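PDB 3TP4: computational Design of Enzyme from Synthetic construct, which is a computationally designed enzyme, apparently built on a glycosyl hydrolase family 26 TIM-barrel scaffold to carry an activated serine-containing catalytic triad. Local coordinates for residues A[215-220]-A[229-234]; A[294-299]-A[337-342]; A[392-397]-A[428-433]. All blocks are in the same frame, centred on the assembly; numbering follows the deposited sequence.

Contact 1. Residues A[215-220]-A[229-234]; sequences YAWGPG and VYLRTY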
loop_
_atom_site.group_PDB
_atom_site.type_symbol
_atom_site.label_atom_id
_atom_site.label_comp_id
_atom_site.label_asym_id
_atom_site.label_seq_id
_atom_site.Cartn_x
_atom_site.Cartn_y
_atom_site.Cartn_z
ATOM N N TYR A 215 -5.478 4.015 -1.301
ATOM C CA TYR A 215 -4.025 3.920 -1.227
ATOM C C TYR A 215 -3.552 3.465 0.141
ATOM O O TYR A 215 -3.826 4.108 1.145
ATOM C CB TYR A 215 -3.377 5.249 -1.638
ATOM C CG TYR A 215 -3.548 5.516 -3.115
ATOM C CD1 TYR A 215 -4.640 6.246 -3.591
ATOM C CD2 TYR A 215 -2.648 5.005 -4.034
ATOM C CE1 TYR A 215 -4.810 6.481 -4.940
ATOM C CE2 TYR A 215 -2.810 5.228 -5.391
ATOM C CZ TYR A 215 -3.889 5.967 -5.834
ATOM O OH TYR A 215 -4.043 6.180 -7.179
ATOM N N ALA A 216 -2.851 2.338 0.169
ATOM C CA ALA A 216 -2.362 1.780 1.423
ATOM C C ALA A 216 -0.855 1.970 1.563
ATOM O O ALA A 216 -0.117 1.957 0.576
ATOM C CB ALA A 216 -2.733 0.292 1.533
ATOM N N TRP A 217 -0.420 2.155 2.803
ATOM C CA TRP A 217 0.989 2.267 3.155
ATOM C C TRP A 217 1.189 1.599 4.506
ATOM O O TRP A 217 0.485 1.910 5.462
ATOM C CB TRP A 217 1.395 3.737 3.266
ATOM C CG TRP A 217 2.688 3.988 4.026
ATOM C CD1 TRP A 217 3.969 3.953 3.519
ATOM C CD2 TRP A 217 2.815 4.336 5.416
ATOM N NE1 TRP A 217 4.882 4.272 4.521
ATOM C CE2 TRP A 217 4.195 4.499 5.688
ATOM C CE3 TRP A 217 1.895 4.521 6.460
ATOM C CZ2 TRP A 217 4.668 4.843 6.956
ATOM C CZ3 TRP A 217 2.366 4.853 7.710
ATOM C CH2 TRP A 217 3.742 5.015 7.951
ATOM N N GLY A 218 2.137 0.675 4.580
ATOM C CA GLY A 218 2.533 0.087 5.853
ATOM C C GLY A 218 4.044 -0.033 5.864
ATOM O O GLY A 218 4.620 -0.584 4.926
ATOM N N PRO A 219 4.703 0.495 6.911
ATOM C CA PRO A 219 6.163 0.596 6.858
ATOM C C PRO A 219 6.889 -0.640 7.390
ATOM O O PRO A 219 8.117 -0.657 7.386
ATOM C CB PRO A 219 6.452 1.805 7.746
ATOM C CG PRO A 219 5.381 1.746 8.781
ATOM C CD PRO A 219 4.142 1.226 8.060
ATOM N N GLY A 220 6.145 -1.649 7.831
ATOM C CA GLY A 220 6.751 -2.839 8.412
ATOM C C GLY A 220 6.089 -3.168 9.742
ATOM O O GLY A 220 4.902 -2.915 9.918
ATOM N N VAL A 229 9.242 6.286 14.874
ATOM C CA VAL A 229 9.878 5.257 14.067
ATOM C C VAL A 229 8.897 4.765 12.975
ATOM O O VAL A 229 9.241 4.655 11.793
ATOM C CB VAL A 229 10.375 4.091 14.949
ATOM C CG1 VAL A 229 11.020 3.018 14.104
ATOM C CG2 VAL A 229 11.355 4.617 16.021
ATOM N N TYR A 230 7.663 4.487 13.380
ATOM C CA TYR A 230 6.621 4.080 12.440
ATOM C C TYR A 230 6.419 5.116 11.333
ATOM O O TYR A 230 6.264 4.767 10.154
ATOM C CB TYR A 230 5.303 3.883 13.203
ATOM C CG TYR A 230 4.106 3.497 12.328
ATOM C CD1 TYR A 230 3.961 2.205 11.839
ATOM C CD2 TYR A 230 3.123 4.430 12.018
ATOM C CE1 TYR A 230 2.859 1.841 11.046
ATOM C CE2 TYR A 230 2.019 4.082 11.233
ATOM C CZ TYR A 230 1.896 2.789 10.753
ATOM O OH TYR A 230 0.800 2.446 9.987
ATOM N N LEU A 231 6.436 6.391 11.699
ATOM C CA LEU A 231 6.158 7.443 10.714
ATOM C C LEU A 231 7.352 7.919 9.886
ATOM O O LEU A 231 7.203 8.830 9.077
ATOM C CB LEU A 231 5.503 8.650 11.381
ATOM C CG LEU A 231 4.149 8.367 12.026
ATOM C CD1 LEU A 231 3.725 9.577 12.852
ATOM C CD2 LEU A 231 3.100 8.011 10.966
ATOM N N ARG A 232 8.519 7.309 10.067
ATOM C CA ARG A 232 9.714 7.765 9.344
ATOM C C ARG A 232 9.480 7.925 7.838
ATOM O O ARG A 232 9.911 8.913 7.240
ATOM C CB ARG A 232 10.916 6.841 9.604
ATOM C CG ARG A 232 11.835 7.348 10.716
ATOM C CD ARG A 232 12.765 6.257 11.270
ATOM N NE ARG A 232 13.992 6.114 10.490
ATOM C CZ ARG A 232 15.033 5.365 10.852
ATOM N NH1 ARG A 232 15.008 4.681 11.991
ATOM N NH2 ARG A 232 16.109 5.302 10.069
ATOM N N THR A 233 8.787 6.961 7.233
ATOM C CA THR A 233 8.614 6.943 5.789
ATOM C C THR A 233 7.202 7.333 5.335
ATOM O O THR A 233 6.837 7.122 4.176
ATOM C CB THR A 233 8.968 5.549 5.211
ATOM O OG1 THR A 233 8.017 4.573 5.664
ATOM C CG2 THR A 233 10.378 5.125 5.664
ATOM N N TYR A 234 6.416 7.904 6.245
ATOM C CA TYR A 234 5.026 8.252 5.962
ATOM C C TYR A 234 4.904 9.258 4.813
ATOM O O TYR A 234 5.485 10.331 4.869
ATOM C CB TYR A 234 4.397 8.848 7.214
ATOM C CG TYR A 234 2.934 9.208 7.073
ATOM C CD1 TYR A 234 2.003 8.262 6.648
ATOM C CD2 TYR A 234 2.475 10.483 7.404
ATOM C CE1 TYR A 234 0.661 8.584 6.535
ATOM C CE2 TYR A 234 1.128 10.813 7.300
ATOM C CZ TYR A 234 0.229 9.856 6.859
ATOM O OH TYR A 234 -1.106 10.169 6.750
#

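Contact 2. Residues A[294-299]-A[337-342]; sequences SSPAQW and DALLED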
loop_
_atom_site.group_PDB
_atom_site.type_symbol
_atom_site.label_atom_id
_atom_site.label_comp_id
_atom_site.label_asym_id
_atom_site.label_seq_id
_atom_site.Cartn_x
_atom_site.Cartn_y
_atom_site.Cartn_z
ATOM N N SER A 294 6.789 -23.448 10.910
ATOM C CA SER A 294 6.631 -23.832 12.303
ATOM C C SER A 294 5.156 -24.051 12.613
ATOM O O SER A 294 4.279 -23.646 11.839
ATOM C CB SER A 294 7.180 -22.735 13.219
ATOM O OG SER A 294 8.530 -22.448 12.911
ATOM N N SER A 295 4.886 -24.677 13.752
ATOM C CA SER A 295 3.516 -24.859 14.210
ATOM C C SER A 295 3.379 -24.392 15.653
ATOM O O SER A 295 3.002 -25.162 16.533
ATOM C CB SER A 295 3.078 -26.321 14.069
ATOM O OG SER A 295 3.152 -26.748 12.718
ATOM N N PRO A 296 3.686 -23.114 15.906
ATOM C CA PRO A 296 3.502 -22.631 17.276
ATOM C C PRO A 296 2.062 -22.916 17.732
ATOM O O PRO A 296 1.112 -22.595 17.008
ATOM C CB PRO A 296 3.771 -21.127 17.153
ATOM C CG PRO A 296 3.649 -20.824 15.672
ATOM C CD PRO A 296 4.086 -22.047 14.976
ATOM N N ALA A 297 1.907 -23.528 18.905
ATOM C CA ALA A 297 0.600 -24.005 19.365
ATOM C C ALA A 297 -0.447 -22.899 19.494
ATOM O O ALA A 297 -0.195 -21.863 20.112
ATOM C CB ALA A 297 0.733 -24.780 20.694
ATOM N N GLN A 298 -1.616 -23.144 18.903
ATOM C CA GLN A 298 -2.754 -22.226 18.960
ATOM C C GLN A 298 -2.393 -20.794 18.580
ATOM O O GLN A 298 -2.917 -19.839 19.153
ATOM C CB GLN A 298 -3.386 -22.262 20.354
ATOM C CG GLN A 298 -3.846 -23.660 20.756
ATOM C CD GLN A 298 -4.663 -23.655 22.026
ATOM O OE1 GLN A 298 -4.149 -23.379 23.113
ATOM N NE2 GLN A 298 -5.954 -23.945 21.896
ATOM N N TRP A 299 -1.504 -20.651 17.605
ATOM C CA TRP A 299 -0.968 -19.342 17.256
ATOM C C TRP A 299 -2.071 -18.405 16.746
ATOM O O TRP A 299 -2.163 -17.267 17.178
ATOM C CB TRP A 299 0.136 -19.489 16.218
ATOM C CG TRP A 299 0.845 -18.205 15.932
ATOM C CD1 TRP A 299 1.951 -17.714 16.576
ATOM C CD2 TRP A 299 0.493 -17.240 14.941
ATOM N NE1 TRP A 299 2.312 -16.501 16.033
ATOM C CE2 TRP A 299 1.437 -16.191 15.023
ATOM C CE3 TRP A 299 -0.520 -17.166 13.975
ATOM C CZ2 TRP A 299 1.390 -15.075 14.189
ATOM C CZ3 TRP A 299 -0.565 -16.043 13.140
ATOM C CH2 TRP A 299 0.386 -15.021 13.256
ATOM N N ASP A 337 -1.643 -30.428 8.383
ATOM C CA ASP A 337 -0.893 -29.453 9.164
ATOM C C ASP A 337 -1.355 -29.445 10.600
ATOM O O ASP A 337 -2.553 -29.537 10.874
ATOM C CB ASP A 337 -1.054 -28.038 8.595
ATOM C CG ASP A 337 -0.434 -27.887 7.224
ATOM O OD1 ASP A 337 0.401 -28.736 6.847
ATOM O OD2 ASP A 337 -0.781 -26.907 6.531
ATOM N N ALA A 338 -0.409 -29.306 11.521
ATOM C CA ALA A 338 -0.742 -29.315 12.936
ATOM C C ALA A 338 -1.643 -28.130 13.329
ATOM O O ALA A 338 -2.456 -28.239 14.257
ATOM C CB ALA A 338 0.530 -29.327 13.778
ATOM N N LEU A 339 -1.500 -27.004 12.631
ATOM C CA LEU A 339 -2.251 -25.799 12.995
ATOM C C LEU A 339 -3.634 -25.714 12.328
ATOM O O LEU A 339 -4.344 -24.706 12.479
ATOM C CB LEU A 339 -1.434 -24.526 12.698
ATOM C CG LEU A 339 -0.436 -24.037 13.756
ATOM C CD1 LEU A 339 0.445 -22.909 13.195
ATOM C CD2 LEU A 339 -1.148 -23.584 15.025
ATOM N N LEU A 340 -4.021 -26.762 11.607
ATOM C CA LEU A 340 -5.297 -26.742 10.895
ATOM C C LEU A 340 -6.487 -26.484 11.824
ATOM O O LEU A 340 -7.289 -25.588 11.583
ATOM C CB LEU A 340 -5.521 -28.039 10.123
ATOM C CG LEU A 340 -6.925 -28.116 9.517
ATOM C CD1 LEU A 340 -7.033 -27.211 8.310
ATOM C CD2 LEU A 340 -7.302 -29.536 9.157
ATOM N N GLU A 341 -6.590 -27.255 12.898
ATOM C CA GLU A 341 -7.708 -27.092 13.827
ATOM C C GLU A 341 -7.761 -25.683 14.416
ATOM O O GLU A 341 -8.833 -25.086 14.531
ATOM C CB GLU A 341 -7.656 -28.150 14.943
ATOM C CG GLU A 341 -8.720 -27.962 16.002
ATOM C CD GLU A 341 -8.821 -29.143 16.957
ATOM O OE1 GLU A 341 -7.787 -29.809 17.203
ATOM O OE2 GLU A 341 -9.943 -29.406 17.454
ATOM N N ASP A 342 -6.605 -25.133 14.775
ATOM C CA ASP A 342 -6.592 -23.813 15.371
ATOM C C ASP A 342 -7.042 -22.761 14.362
ATOM O O ASP A 342 -7.764 -21.829 14.712
ATOM C CB ASP A 342 -5.212 -23.452 15.922
ATOM C CG ASP A 342 -5.232 -22.166 16.745
ATOM O OD1 ASP A 342 -5.697 -22.200 17.903
ATOM O OD2 ASP A 342 -4.765 -21.125 16.246
HETATM O O HOH W 1 0.894 -26.368 10.876
HETATM O O HOH W 2 -7.488 -24.019 18.984
#

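Contact 3. Residues A[392-397]-A[428-433]; sequences TVRVRV and WWTAPW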
loop_
_atom_site.group_PDB
_atom_site.type_symbol
_atom_site.label_atom_id
_atom_site.label_comp_id
_atom_site.label_asym_id
_atom_site.label_seq_id
_atom_site.Cartn_x
_atom_site.Cartn_y
_atom_site.Cartn_z
ATOM N N THR A 392 17.596 19.722 -12.178
ATOM C CA THR A 392 16.273 20.301 -12.357
ATOM C C THR A 392 15.496 20.240 -11.053
ATOM O O THR A 392 15.356 19.169 -10.477
ATOM C CB THR A 392 15.489 19.545 -13.433
ATOM O OG1 THR A 392 16.245 19.545 -14.641
ATOM C CG2 THR A 392 14.144 20.208 -13.684
ATOM N N VAL A 393 15.015 21.392 -10.589
ATOM C CA VAL A 393 14.115 21.435 -9.445
ATOM C C VAL A 393 12.696 21.210 -9.953
ATOM O O VAL A 393 12.255 21.862 -10.909
ATOM C CB VAL A 393 14.161 22.790 -8.716
ATOM C CG1 VAL A 393 13.147 22.805 -7.591
ATOM C CG2 VAL A 393 15.564 23.083 -8.170
ATOM N N ARG A 394 11.992 20.271 -9.333
ATOM C CA ARG A 394 10.607 20.000 -9.707
ATOM C C ARG A 394 9.739 20.151 -8.477
ATOM O O ARG A 394 9.982 19.508 -7.461
ATOM C CB ARG A 394 10.456 18.570 -10.241
ATOM C CG ARG A 394 11.185 18.311 -11.558
ATOM C CD ARG A 394 11.139 16.813 -11.930
ATOM N NE ARG A 394 11.830 16.559 -13.192
ATOM C CZ ARG A 394 13.141 16.347 -13.300
ATOM N NH1 ARG A 394 13.911 16.338 -12.217
ATOM N NH2 ARG A 394 13.682 16.141 -14.492
ATOM N N VAL A 395 8.724 20.999 -8.575
ATOM C CA VAL A 395 7.758 21.151 -7.505
ATOM C C VAL A 395 6.361 20.766 -7.991
ATOM O O VAL A 395 5.908 21.206 -9.060
ATOM C CB VAL A 395 7.718 22.604 -6.985
ATOM C CG1 VAL A 395 6.641 22.743 -5.903
ATOM C CG2 VAL A 395 9.106 23.027 -6.444
ATOM N N ARG A 396 5.693 19.940 -7.197
ATOM C CA ARG A 396 4.299 19.572 -7.426
ATOM C C ARG A 396 3.406 20.384 -6.473
ATOM O O ARG A 396 3.578 20.348 -5.254
ATOM C CB ARG A 396 4.111 18.068 -7.198
ATOM C CG ARG A 396 2.670 17.553 -7.252
ATOM C CD ARG A 396 1.957 17.971 -8.513
ATOM N NE ARG A 396 0.578 17.485 -8.552
ATOM C CZ ARG A 396 -0.272 17.726 -9.548
ATOM N NH1 ARG A 396 0.104 18.457 -10.598
ATOM N NH2 ARG A 396 -1.502 17.239 -9.498
ATOM N N VAL A 397 2.469 21.133 -7.036
ATOM C CA VAL A 397 1.439 21.762 -6.221
ATOM C C VAL A 397 0.108 21.180 -6.660
ATOM O O VAL A 397 -0.303 21.362 -7.808
ATOM C CB VAL A 397 1.399 23.284 -6.418
ATOM C CG1 VAL A 397 0.493 23.919 -5.369
ATOM C CG2 VAL A 397 2.800 23.866 -6.348
ATOM N N TRP A 428 4.571 19.358 -13.105
ATOM C CA TRP A 428 5.486 20.100 -12.230
ATOM C C TRP A 428 5.791 21.529 -12.678
ATOM O O TRP A 428 5.799 21.838 -13.872
ATOM C CB TRP A 428 6.831 19.381 -12.115
ATOM C CG TRP A 428 6.802 17.984 -11.545
ATOM C CD1 TRP A 428 6.411 17.612 -10.290
ATOM C CD2 TRP A 428 7.241 16.786 -12.202
ATOM N NE1 TRP A 428 6.559 16.245 -10.134
ATOM C CE2 TRP A 428 7.062 15.720 -11.296
ATOM C CE3 TRP A 428 7.739 16.512 -13.481
ATOM C CZ2 TRP A 428 7.375 14.399 -11.625
ATOM C CZ3 TRP A 428 8.054 15.198 -13.805
ATOM C CH2 TRP A 428 7.867 14.161 -12.882
ATOM N N TRP A 429 6.080 22.371 -11.689
ATOM C CA TRP A 429 6.715 23.661 -11.877
ATOM C C TRP A 429 8.201 23.391 -11.747
ATOM O O TRP A 429 8.613 22.701 -10.815
ATOM C CB TRP A 429 6.265 24.631 -10.777
ATOM C CG TRP A 429 4.831 25.057 -10.925
ATOM C CD1 TRP A 429 3.721 24.321 -10.627
ATOM C CD2 TRP A 429 4.360 26.324 -11.403
ATOM N NE1 TRP A 429 2.583 25.052 -10.903
ATOM C CE2 TRP A 429 2.950 26.284 -11.374
ATOM C CE3 TRP A 429 4.995 27.485 -11.862
ATOM C CZ2 TRP A 429 2.167 27.355 -11.784
ATOM C CZ3 TRP A 429 4.215 28.547 -12.272
ATOM C CH2 TRP A 429 2.814 28.475 -12.232
ATOM N N THR A 430 9.005 23.886 -12.687
ATOM C CA THR A 430 10.421 23.520 -12.725
ATOM C C THR A 430 11.335 24.700 -13.004
ATOM O O THR A 430 10.897 25.725 -13.508
ATOM C CB THR A 430 10.721 22.403 -13.778
ATOM O OG1 THR A 430 10.673 22.948 -15.108
ATOM C CG2 THR A 430 9.724 21.295 -13.659
ATOM N N ALA A 431 12.611 24.533 -12.659
ATOM C CA ALA A 431 13.669 25.483 -12.995
ATOM C C ALA A 431 14.997 24.759 -12.874
ATOM O O ALA A 431 15.119 23.803 -12.102
ATOM C CB ALA A 431 13.644 26.683 -12.045
ATOM N N PRO A 432 16.000 25.200 -13.640
ATOM C CA PRO A 432 17.331 24.607 -13.492
ATOM C C PRO A 432 17.981 25.137 -12.208
ATOM O O PRO A 432 17.689 26.259 -11.813
ATOM C CB PRO A 432 18.080 25.135 -14.720
ATOM C CG PRO A 432 17.412 26.462 -15.020
ATOM C CD PRO A 432 15.958 26.260 -14.669
ATOM N N TRP A 433 18.825 24.341 -11.557
ATOM C CA TRP A 433 19.558 24.809 -10.380
ATOM C C TRP A 433 21.023 24.372 -10.449
ATOM O O TRP A 433 21.316 23.189 -10.558
ATOM C CB TRP A 433 18.908 24.297 -9.086
ATOM C CG TRP A 433 19.675 24.644 -7.830
ATOM C CD1 TRP A 433 20.302 25.829 -7.536
ATOM C CD2 TRP A 433 19.904 23.783 -6.707
ATOM N NE1 TRP A 433 20.898 25.756 -6.295
ATOM C CE2 TRP A 433 20.669 24.510 -5.769
ATOM C CE3 TRP A 433 19.535 22.468 -6.404
ATOM C CZ2 TRP A 433 21.073 23.962 -4.550
ATOM C CZ3 TRP A 433 19.936 21.925 -5.195
ATOM C CH2 TRP A 433 20.696 22.674 -4.281
HETATM O O HOH W 3 0.378 23.145 -10.470
#

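Contact 1. Residues A[215-220]-A[229-234]
The indole of Trp-217 enters two T-shaped stacks in opposite roles, giving its edge to Tyr-230 and a face to Tyr-234. It lies at the end of strand 213-217 in a beta-alpha-beta unit of the TIM barrel, where the crossover through helix 227-230 to strand 242-249 brings both tyrosines round it. CG anti to the backbone N (chi1 162°) carries the indole across to the 229-234 segment. The outer corner of the benzo ring points at the face of Tyr-230, with planes at 66° and Trp-217 CZ3 3.6 Å from Tyr-230 CE2. Tyr-234 lies over one face of the indole, its CD1 edge 3.6 Å from Trp-217 CZ3; its CA adds an off-centre CH-pi contact on the same face. Pro-219 lies over the opposite face, its CD offset toward the rim, and the same CD presses to 3.3 Å from Tyr-230 CE1. Each phenol hydroxyl is held outside the contact, Tyr-230 OH by Gly-244 O and Tyr-234 OH by Asp-237 OD1. At the pyrrole edge, in the ring plane, Trp-217 NE1 gives a weak, bent hydrogen bond (143°) to Thr-233 OG1, 3.4 Å away.

Contact 2. Residues A[294-299]-A[337-342]
Asp-342 OD1 is gripped by two hydrogen bonds: one from water 2, whose oxygen is 2.8 Å from Asp-342 OD1, and one with the hydroxyl of Thr-301. It belongs to the first turn of helix 340-348 and faces the start of helix 299-308, where Gln-298 is the N-cap and the third residue of a type II beta turn from Pro-296 to Trp-299. The Asp-342 side chain crosses that of Gln-298 at about a right angle. Its OD1 comes within 3.1 Å of Gln-298 CA, a snug fit against the left-handed backbone there, while Asp-342 OD2 stands 3.6 Å from Trp-299 N. So close to a helix N-terminus, the negative charge is likely to be stabilised and its pKa lowered. Water 2 also accepts a hydrogen bond from the Gln-298 amide, at 3.3 Å from NE2, so it joins the two side chains although their flat groups are turned 63° apart.

The apolar half of the contact is carried by Leu-339, which projects from a type I turn (Asp-337 to Leu-340) into the bend of the 294-299 loop. Its CD2 methyl lies only 3.2 Å from Pro-296 O, a tight approach to a carbonyl that also receives the weak turn bond from Trp-299 N. The CD1 methyl packs on Ser-295 CA at 3.8 Å and touches the proline ring. Val-285 of strand 282-285 backs the same leucine, and Trp-299 NE1 bonds Asp-249, tying the loop to the barrel. At the other end a second water bridges the two segments: water 1 lies 2.9 Å from Ser-295 OG and accepts the backbone N-H of Leu-339, at 3.0 Å from its N.

Contact 3. Residues A[392-397]-A[428-433]
Main-chain hydrogen bonds pair 392-397 with 429-433 as antiparallel neighbours. Val-393 exchanges two with Ala-431, and Val-395 two with Trp-429; the straightest runs from Val-395 N to Trp-429 O (2.8 Å, 172°), the longest from Ala-431 N to Val-393 O (3.2 Å). Between them Thr-430 CA approaches Val-393 O to 3.1 Å in a CA-H...O contact.

The main aromatic contact is between Arg-394 and Trp-428. The arginine side chain, extended from CG to NE, runs over the indole and sets CD above the six-membered ring, 3.9 Å from the centroid, as a CH-pi contact. The guanidinium, at 76° to the indole plane and held by Ser-379, is too far for more than a weak cation-pi attraction. An alanine in place of Trp-428 would probably loosen the Arg-394 chain, whose methylenes would lose the ring they rest on.

Among apolar contacts, Val-393 CG2 meets Trp-433 CB at 3.7 Å, and Val-397 CG2 the five-membered ring of Trp-429. One water links the Trp-429 indole N-H, 2.9 Å from its NE1, to the carbonyl of Val-397.

Arg-394 and Trp-428 also meet Pro-136. Strands 374-379 and 414-423 flank the antiparallel pair, an arrangement consistent with a bacterial Ig-like domain.

The contacts follow one another along the chain without interleaving. Contact 1 lies nearest the middle of the molecule, at the barrel strand 213-217 and the crossover that follows it. Contact 2 comes later in the same barrel, toward the periphery, where helices 299-308 and 340-348 begin; its centre is about 30 Å from that of contact 1. Contact 3 belongs to the separate all-beta domain and shares no strand with the others. Its centre is about 26 Å from the centre of contact 1 and about 55 Å from that of contact 2, on the opposite side of the chain's centre from contact 2. Together they sample the layer between barrel strands and helices, the periphery, and the appended Ig-like domain, which a salt bridge from Arg-396 to Asp-206 joins to the barrel.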